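PDB 2D28: type II secretion ATPase XpsE from Xanthomonas campestris, which belongs to the type II secretion ATPases and is modelled here as its N-terminal domain, which contains an MshEN domain. Local coordinates for residues Glu82-Leu96 against Tyr117-Pro129. The protein carries 1 engineered substitution. Numbering follows the deposited sequence.
Sequences EVQGLSLRFLKQFHL and YAIDAVRLATGLP
Phe90 and Phe94 of helix 88-94 reach across to the small side chains of helix 117-126, which runs nearly antiparallel to it, at 159°. The two axes come no closer than 11.9 Å, so the aromatic rings bridge the gap. Phe90 has CG anti to the backbone N (chi1 -178°), which sends the ring out to the other helix. Its CE2 lies 3.6 Å from Val122 CG2, while Ala121 CB sits at the ring edge. Phe94 CD1 meets Ala118 CB at 3.6 Å, and Phe94 CZ approaches the edge of the Tyr117 ring. Phe94 CD2 also lies over the centre of one face of the Phe90 ring. Leu96 and Val122 meet tip to tip, beside Leu108 of strand 105-110.

The loop before helix 88-94 packs on the other end of helix 117-126. Leu86 CG is 3.9 Å from Thr126 CG2, and Leu86 CD2 touches Ala125 CB. Gly85, with positive phi, brings the chain against Ala125: Gly85 O lies 3.6 Å from Ala125 CB.

No direct hydrogen bond joins the segments. Thr126 CA makes a CH···O contact with Gln84 O at 3.4 Å. One water accepts from Gln84 N and donates to Glu82 OE1 and Thr126 O; a second also links the latter two. Thr126 OG1 donates to Val122 O at 2.7 Å. It also accepts from Leu128 N, and this second bond makes an ST turn.

Within the MshEN domain the two helices are thus held by the fit of apolar side chains. At the C-terminal end of helix 117-126, two acceptors, Glu82 OE1 and Thr126 O, are joined through hydrogens donated by the two waters.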
ATOM      1  N   GLU A  82      21.579   1.711   6.025  1.00 43.34           N
ATOM      2  CA  GLU A  82      21.467   0.506   5.208  1.00 43.49           C
ATOM      3  C   GLU A  82      20.233   0.420   4.289  1.00 41.80           C
ATOM      4  O   GLU A  82      20.021   1.283   3.349  1.00 42.59           O
ATOM      5  CB  GLU A  82      21.438  -0.679   6.183  1.00 44.15           C
ATOM      6  CG  GLU A  82      20.191  -0.746   7.063  1.00 47.06           C
ATOM      7  CD  GLU A  82      20.477  -0.938   8.546  1.00 52.86           C
ATOM      8  OE1 GLU A  82      19.534  -0.707   9.366  1.00 55.77           O
ATOM      9  OE2 GLU A  82      21.627  -1.354   8.888  1.00 53.54           O
ATOM     10  N   VAL A  83      19.650  -0.783   4.398  1.00 38.27           N
ATOM     11  CA  VAL A  83      18.257  -1.157   4.815  1.00 35.58           C
ATOM     12  C   VAL A  83      18.283  -2.695   4.772  1.00 32.72           C
ATOM     13  O   VAL A  83      18.558  -3.260   3.739  1.00 30.88           O
ATOM     14  CB  VAL A  83      17.093  -0.631   3.977  1.00 35.89           C
ATOM     15  CG1 VAL A  83      15.821  -1.442   4.269  1.00 34.71           C
ATOM     16  CG2 VAL A  83      16.840   0.796   4.318  1.00 36.80           C
ATOM     17  N   GLN A  84      18.068  -3.357   5.903  1.00 31.68           N
ATOM     18  CA  GLN A  84      18.187  -4.815   6.014  1.00 30.41           C
ATOM     19  C   GLN A  84      16.860  -5.488   5.997  1.00 27.41           C
ATOM     20  O   GLN A  84      15.868  -4.947   6.465  1.00 25.30           O
ATOM     21  CB  GLN A  84      18.740  -5.265   7.401  1.00 32.57           C
ATOM     22  CG  GLN A  84      19.896  -4.523   7.931  1.00 35.66           C
ATOM     23  CD  GLN A  84      21.152  -4.632   7.063  1.00 43.19           C
ATOM     24  OE1 GLN A  84      21.065  -4.666   5.823  1.00 48.29           O
ATOM     25  NE2 GLN A  84      22.333  -4.629   7.716  1.00 43.96           N
ATOM     26  N   GLY A  85      16.890  -6.734   5.573  1.00 23.75           N
ATOM     27  CA  GLY A  85      15.845  -7.666   5.877  1.00 22.36           C
ATOM     28  C   GLY A  85      14.767  -7.689   4.862  1.00 20.43           C
ATOM     29  O   GLY A  85      13.901  -8.509   4.999  1.00 22.05           O
ATOM     30  N   LEU A  86      14.837  -6.848   3.821  1.00 19.42           N
ATOM     31  CA  LEU A  86      13.833  -6.810   2.758  1.00 18.88           C
ATOM     32  C   LEU A  86      14.445  -7.265   1.446  1.00 20.05           C
ATOM     33  O   LEU A  86      15.290  -6.581   0.875  1.00 18.85           O
ATOM     34  CB  LEU A  86      13.263  -5.375   2.565  1.00 18.64           C
ATOM     35  CG  LEU A  86      12.643  -4.708   3.823  1.00 17.31           C
ATOM     36  CD1 LEU A  86      11.953  -3.417   3.478  1.00 19.72           C
ATOM     37  CD2 LEU A  86      11.672  -5.659   4.533  1.00 17.56           C
ATOM     38  N   SER A  87      13.998  -8.411   0.970  1.00 20.04           N
ATOM     39  CA  SER A  87      14.493  -8.908  -0.296  1.00 20.03           C
ATOM     40  C   SER A  87      13.734  -8.185  -1.389  1.00 19.22           C
ATOM     41  O   SER A  87      12.625  -7.635  -1.163  1.00 17.64           O
ATOM     42  CB  SER A  87      14.256 -10.409  -0.452  1.00 18.81           C
ATOM     43  OG  SER A  87      12.909 -10.714  -0.333  1.00 19.22           O
ATOM     44  N   LEU A  88      14.321  -8.195  -2.582  1.00 17.54           N
ATOM     45  CA  LEU A  88      13.617  -7.638  -3.746  1.00 17.56           C
ATOM     46  C   LEU A  88      12.285  -8.310  -3.934  1.00 17.36           C
ATOM     47  O   LEU A  88      11.284  -7.656  -4.148  1.00 14.71           O
ATOM     48  CB  LEU A  88      14.486  -7.711  -4.993  1.00 18.08           C
ATOM     49  CG  LEU A  88      13.812  -7.243  -6.298  1.00 19.46           C
ATOM     50  CD1 LEU A  88      13.429  -5.735  -6.203  1.00 20.39           C
ATOM     51  CD2 LEU A  88      14.724  -7.510  -7.481  1.00 23.53           C
ATOM     52  N   ARG A  89      12.256  -9.654  -3.750  1.00 17.47           N
ATOM     53  CA  ARG A  89      11.039 -10.414  -3.872  1.00 17.02           C
ATOM     54  C   ARG A  89       9.946  -9.932  -2.902  1.00 16.02           C
ATOM     55  O   ARG A  89       8.833  -9.832  -3.266  1.00 17.22           O
ATOM     56  CB  ARG A  89      11.308 -11.915  -3.574  1.00 17.40           C
ATOM     57  CG  ARG A  89      10.111 -12.836  -3.854  1.00 19.66           C
ATOM     58  CD  ARG A  89      10.096 -14.088  -3.002  1.00 23.20           C
ATOM     59  NE  ARG A  89      10.004 -13.689  -1.597  1.00 24.15           N
ATOM     60  CZ  ARG A  89       8.888 -13.450  -0.947  1.00 28.98           C
ATOM     61  NH1 ARG A  89       7.717 -13.629  -1.543  1.00 30.83           N
ATOM     62  NH2 ARG A  89       8.936 -13.028   0.336  1.00 30.99           N
ATOM     63  N   PHE A  90      10.294  -9.755  -1.643  1.00 15.81           N
ATOM     64  CA  PHE A  90       9.385  -9.255  -0.616  1.00 14.36           C
ATOM     65  C   PHE A  90       8.762  -7.920  -1.076  1.00 13.49           C
ATOM     66  O   PHE A  90       7.568  -7.725  -1.007  1.00 13.13           O
ATOM     67  CB  PHE A  90      10.168  -9.038   0.707  1.00 13.17           C
ATOM     68  CG  PHE A  90       9.330  -8.581   1.825  1.00 14.72           C
ATOM     69  CD1 PHE A  90       8.865  -9.487   2.807  1.00 20.03           C
ATOM     70  CD2 PHE A  90       8.990  -7.236   1.958  1.00 17.54           C
ATOM     71  CE1 PHE A  90       8.060  -9.061   3.857  1.00 18.13           C
ATOM     72  CE2 PHE A  90       8.144  -6.794   3.020  1.00 18.03           C
ATOM     73  CZ  PHE A  90       7.669  -7.720   3.955  1.00 18.87           C
ATOM     74  N   LEU A  91       9.592  -6.982  -1.492  1.00 13.36           N
ATOM     75  CA  LEU A  91       9.060  -5.708  -2.049  1.00 13.94           C
ATOM     76  C   LEU A  91       7.989  -5.906  -3.112  1.00 14.80           C
ATOM     77  O   LEU A  91       6.890  -5.278  -3.061  1.00 14.93           O
ATOM     78  CB  LEU A  91      10.203  -4.852  -2.589  1.00 14.11           C
ATOM     79  CG  LEU A  91      11.330  -4.522  -1.620  1.00 14.65           C
ATOM     80  CD1 LEU A  91      12.307  -3.574  -2.325  1.00 14.95           C
ATOM     81  CD2 LEU A  91      10.880  -3.992  -0.293  1.00 14.98           C
ATOM     82  N   LYS A  92       8.287  -6.798  -4.066  1.00 15.48           N
ATOM     83  CA  LYS A  92       7.358  -7.098  -5.142  1.00 14.63           C
ATOM     84  C   LYS A  92       6.110  -7.800  -4.663  1.00 14.70           C
ATOM     85  O   LYS A  92       5.001  -7.428  -5.076  1.00 14.59           O
ATOM     86  CB  LYS A  92       8.012  -7.833  -6.313  1.00 14.26           C
ATOM     87  CG  LYS A  92       9.105  -7.125  -6.961  1.00 15.10           C
ATOM     88  CD  LYS A  92       9.763  -7.992  -8.120  1.00 17.68           C
ATOM     89  CE  LYS A  92      10.900  -7.267  -8.644  1.00 24.98           C
ATOM     90  NZ  LYS A  92      10.819  -7.020 -10.121  1.00 29.56           N
ATOM     91  N   GLN A  93       6.229  -8.789  -3.788  1.00 14.53           N
ATOM     92  CA  GLN A  93       5.060  -9.463  -3.291  1.00 15.32           C
ATOM     93  C   GLN A  93       4.143  -8.540  -2.509  1.00 15.77           C
ATOM     94  O   GLN A  93       2.912  -8.659  -2.596  1.00 13.75           O
ATOM     95  CB  GLN A  93       5.469 -10.616  -2.322  1.00 15.76           C
ATOM     96  CG  GLN A  93       4.316 -11.277  -1.745  1.00 19.61           C
ATOM     97  CD  GLN A  93       4.625 -12.159  -0.519  1.00 23.84           C
ATOM     98  OE1 GLN A  93       5.781 -12.492  -0.258  1.00 26.96           O
ATOM     99  NE2 GLN A  93       3.596 -12.534   0.206  1.00 25.69           N
ATOM    100  N   PHE A  94       4.722  -7.679  -1.676  1.00 14.67           N
ATOM    101  CA  PHE A  94       3.866  -6.844  -0.789  1.00 14.87           C
ATOM    102  C   PHE A  94       3.520  -5.468  -1.401  1.00 15.77           C
ATOM    103  O   PHE A  94       2.668  -4.690  -0.809  1.00 15.26           O
ATOM    104  CB  PHE A  94       4.541  -6.737   0.576  1.00 14.96           C
ATOM    105  CG  PHE A  94       4.428  -8.024   1.382  1.00 16.38           C
ATOM    106  CD1 PHE A  94       3.208  -8.368   2.031  1.00 15.74           C
ATOM    107  CD2 PHE A  94       5.459  -8.915   1.394  1.00 15.95           C
ATOM    108  CE1 PHE A  94       3.118  -9.575   2.732  1.00 14.95           C
ATOM    109  CE2 PHE A  94       5.333 -10.166   2.062  1.00 21.10           C
ATOM    110  CZ  PHE A  94       4.163 -10.464   2.741  1.00 19.54           C
ATOM    111  N   HIS A  95       4.196  -5.147  -2.518  1.00 13.72           N
ATOM    112  CA  HIS A  95       4.046  -3.875  -3.262  1.00 13.97           C
ATOM    113  C   HIS A  95       4.337  -2.725  -2.340  1.00 13.50           C
ATOM    114  O   HIS A  95       3.461  -1.896  -2.028  1.00 12.69           O
ATOM    115  CB  HIS A  95       2.637  -3.707  -3.850  1.00 15.36           C
ATOM    116  CG  HIS A  95       2.195  -4.856  -4.701  1.00 15.18           C
ATOM    117  ND1 HIS A  95       2.545  -4.986  -6.031  1.00 18.40           N
ATOM    118  CD2 HIS A  95       1.581  -6.016  -4.353  1.00 15.23           C
ATOM    119  CE1 HIS A  95       2.075  -6.150  -6.486  1.00 19.02           C
ATOM    120  NE2 HIS A  95       1.481  -6.782  -5.487  1.00 14.55           N
ATOM    121  N   LEU A  96       5.550  -2.683  -1.801  1.00 12.67           N
ATOM    122  CA  LEU A  96       5.932  -1.551  -0.965  1.00 11.17           C
ATOM    123  C   LEU A  96       7.459  -1.401  -1.194  1.00 10.96           C
ATOM    124  O   LEU A  96       8.110  -2.311  -1.728  1.00  9.12           O
ATOM    125  CB  LEU A  96       5.647  -1.862   0.481  1.00 12.04           C
ATOM    126  CG  LEU A  96       6.024  -3.204   1.077  1.00 11.17           C
ATOM    127  CD1 LEU A  96       7.483  -3.240   1.472  1.00 13.76           C
ATOM    128  CD2 LEU A  96       5.211  -3.493   2.346  1.00 14.15           C
ATOM    129  N   TYR A 117      -0.083  -7.060   8.891  1.00 12.37           N
ATOM    130  CA  TYR A 117       0.891  -8.177   8.777  1.00 13.01           C
ATOM    131  C   TYR A 117       2.142  -7.742   8.020  1.00 11.60           C
ATOM    132  O   TYR A 117       3.273  -7.895   8.475  1.00 11.41           O
ATOM    133  CB  TYR A 117       0.222  -9.386   8.057  1.00 14.36           C
ATOM    134  CG  TYR A 117       1.180 -10.527   7.834  1.00 13.37           C
ATOM    135  CD1 TYR A 117       1.452 -11.462   8.861  1.00 14.58           C
ATOM    136  CD2 TYR A 117       1.971 -10.558   6.708  1.00 14.70           C
ATOM    137  CE1 TYR A 117       2.417 -12.482   8.648  1.00 12.65           C
ATOM    138  CE2 TYR A 117       2.906 -11.541   6.507  1.00 14.81           C
ATOM    139  CZ  TYR A 117       3.132 -12.505   7.499  1.00 17.37           C
ATOM    140  OH  TYR A 117       4.118 -13.453   7.274  1.00 17.18           O
ATOM    141  N   ALA A 118       1.945  -7.093   6.879  1.00 12.12           N
ATOM    142  CA  ALA A 118       3.043  -6.629   6.091  1.00 10.86           C
ATOM    143  C   ALA A 118       3.860  -5.557   6.783  1.00 12.18           C
ATOM    144  O   ALA A 118       5.082  -5.581   6.742  1.00 10.76           O
ATOM    145  CB  ALA A 118       2.535  -6.123   4.743  1.00 13.22           C
ATOM    146  N   ILE A 119       3.168  -4.589   7.376  1.00 11.23           N
ATOM    147  CA  ILE A 119       3.850  -3.529   8.048  1.00 11.13           C
ATOM    148  C   ILE A 119       4.646  -4.062   9.220  1.00 11.45           C
ATOM    149  O   ILE A 119       5.744  -3.586   9.404  1.00 12.17           O
ATOM    150  CB  ILE A 119       2.815  -2.455   8.561  1.00 11.31           C
ATOM    151  CG1 ILE A 119       2.253  -1.679   7.382  1.00  9.86           C
ATOM    152  CG2 ILE A 119       3.361  -1.528   9.710  1.00 12.87           C
ATOM    153  CD1 ILE A 119       0.926  -1.067   7.632  1.00 13.02           C
ATOM    154  N   ASP A 120       4.031  -4.925  10.054  1.00 11.09           N
ATOM    155  CA  ASP A 120       4.755  -5.510  11.185  1.00 11.64           C
ATOM    156  C   ASP A 120       5.957  -6.363  10.717  1.00 12.83           C
ATOM    157  O   ASP A 120       7.021  -6.320  11.329  1.00 12.50           O
ATOM    158  CB  ASP A 120       3.803  -6.241  12.127  1.00 11.80           C
ATOM    159  CG  ASP A 120       2.917  -5.305  12.898  1.00 13.56           C
ATOM    160  OD1 ASP A 120       3.087  -4.043  12.777  1.00 13.41           O
ATOM    161  OD2 ASP A 120       1.934  -5.749  13.525  1.00 13.18           O
ATOM    162  N   ALA A 121       5.828  -7.035   9.576  1.00 13.47           N
ATOM    163  CA  ALA A 121       6.980  -7.712   8.923  1.00 12.78           C
ATOM    164  C   ALA A 121       8.128  -6.754   8.594  1.00 13.79           C
ATOM    165  O   ALA A 121       9.329  -7.039   8.906  1.00 15.11           O
ATOM    166  CB  ALA A 121       6.494  -8.485   7.684  1.00 12.92           C
ATOM    167  N   VAL A 122       7.779  -5.576   8.068  1.00 12.22           N
ATOM    168  CA  VAL A 122       8.786  -4.613   7.681  1.00 12.95           C
ATOM    169  C   VAL A 122       9.434  -4.038   8.929  1.00 11.66           C
ATOM    170  O   VAL A 122      10.699  -3.902   9.011  1.00 13.04           O
ATOM    171  CB  VAL A 122       8.167  -3.518   6.747  1.00 12.69           C
ATOM    172  CG1 VAL A 122       9.121  -2.433   6.523  1.00 16.36           C
ATOM    173  CG2 VAL A 122       7.762  -4.166   5.436  1.00 12.48           C
ATOM    174  N   ARG A 123       8.613  -3.765   9.926  1.00 10.71           N
ATOM    175  CA  ARG A 123       9.104  -3.154  11.174  1.00 12.10           C
ATOM    176  C   ARG A 123      10.138  -4.118  11.810  1.00 12.84           C
ATOM    177  O   ARG A 123      11.259  -3.714  12.240  1.00 13.69           O
ATOM    178  CB  ARG A 123       7.926  -2.902  12.172  1.00 12.34           C
ATOM    179  CG  ARG A 123       7.016  -1.729  11.894  1.00 10.72           C
ATOM    180  CD  ARG A 123       5.798  -1.640  12.727  1.00 10.46           C
ATOM    181  NE  ARG A 123       6.172  -1.525  14.127  1.00 11.57           N
ATOM    182  CZ  ARG A 123       5.613  -2.141  15.160  1.00 14.44           C
ATOM    183  NH1 ARG A 123       4.552  -2.902  15.063  1.00 14.22           N
ATOM    184  NH2 ARG A 123       6.179  -1.963  16.352  1.00 15.61           N
ATOM    185  N   LEU A 124       9.783  -5.407  11.839  1.00 12.77           N
ATOM    186  CA  LEU A 124      10.635  -6.419  12.493  1.00 13.74           C
ATOM    187  C   LEU A 124      11.917  -6.678  11.684  1.00 14.79           C
ATOM    188  O   LEU A 124      13.033  -6.778  12.253  1.00 14.35           O
ATOM    189  CB  LEU A 124       9.894  -7.747  12.663  1.00 13.05           C
ATOM    190  CG  LEU A 124      10.696  -8.869  13.399  1.00 16.65           C
ATOM    191  CD1 LEU A 124      11.074  -8.422  14.876  1.00 22.13           C
ATOM    192  CD2 LEU A 124       9.883 -10.164  13.496  1.00 21.81           C
ATOM    193  N   ALA A 125      11.768  -6.765  10.367  1.00 14.78           N
ATOM    194  CA  ALA A 125      12.911  -7.115   9.510  1.00 15.63           C
ATOM    195  C   ALA A 125      13.919  -5.982   9.437  1.00 14.96           C
ATOM    196  O   ALA A 125      15.147  -6.245   9.394  1.00 13.61           O
ATOM    197  CB  ALA A 125      12.471  -7.518   8.113  1.00 16.51           C
ATOM    198  N   THR A 126      13.450  -4.723   9.426  1.00 13.45           N
ATOM    199  CA  THR A 126      14.392  -3.600   9.252  1.00 15.11           C
ATOM    200  C   THR A 126      14.905  -3.138  10.583  1.00 15.20           C
ATOM    201  O   THR A 126      16.014  -2.596  10.693  1.00 16.74           O
ATOM    202  CB  THR A 126      13.749  -2.374   8.527  1.00 14.95           C
ATOM    203  OG1 THR A 126      12.555  -1.967   9.248  1.00 14.76           O
ATOM    204  CG2 THR A 126      13.266  -2.727   7.092  1.00 13.95           C
ATOM    205  N   GLY A 127      14.108  -3.342  11.609  1.00 15.68           N
ATOM    206  CA  GLY A 127      14.374  -2.748  12.901  1.00 17.04           C
ATOM    207  C   GLY A 127      14.320  -1.226  12.928  1.00 17.44           C
ATOM    208  O   GLY A 127      14.820  -0.632  13.870  1.00 18.04           O
ATOM    209  N   LEU A 128      13.680  -0.611  11.938  1.00 15.44           N
ATOM    210  CA  LEU A 128      13.592   0.862  11.816  1.00 16.03           C
ATOM    211  C   LEU A 128      12.189   1.349  12.039  1.00 15.80           C
ATOM    212  O   LEU A 128      11.211   0.671  11.674  1.00 16.15           O
ATOM    213  CB  LEU A 128      14.044   1.356  10.430  1.00 15.36           C
ATOM    214  CG  LEU A 128      15.555   1.163  10.198  1.00 18.23           C
ATOM    215  CD1 LEU A 128      15.938   1.431   8.775  1.00 17.08           C
ATOM    216  CD2 LEU A 128      16.461   2.036  11.136  1.00 23.88           C
ATOM    217  N   PRO A 129      12.052   2.526  12.638  1.00 16.55           N
ATOM    218  CA  PRO A 129      10.726   3.142  12.702  1.00 15.97           C
ATOM    219  C   PRO A 129      10.337   3.614  11.293  1.00 15.19           C
ATOM    220  O   PRO A 129      11.193   4.029  10.528  1.00 16.97           O
ATOM    221  CB  PRO A 129      10.862   4.247  13.728  1.00 17.55           C
ATOM    222  CG  PRO A 129      12.311   4.475  13.982  1.00 15.40           C
ATOM    223  CD  PRO A 129      13.084   3.288  13.372  1.00 17.36           C
TER
HETATM  224  O   HOH W   1      17.486  -2.034   8.271  1.00 21.47           O
HETATM  225  O   HOH W   2      18.128  -1.474  12.148  1.00 42.01           O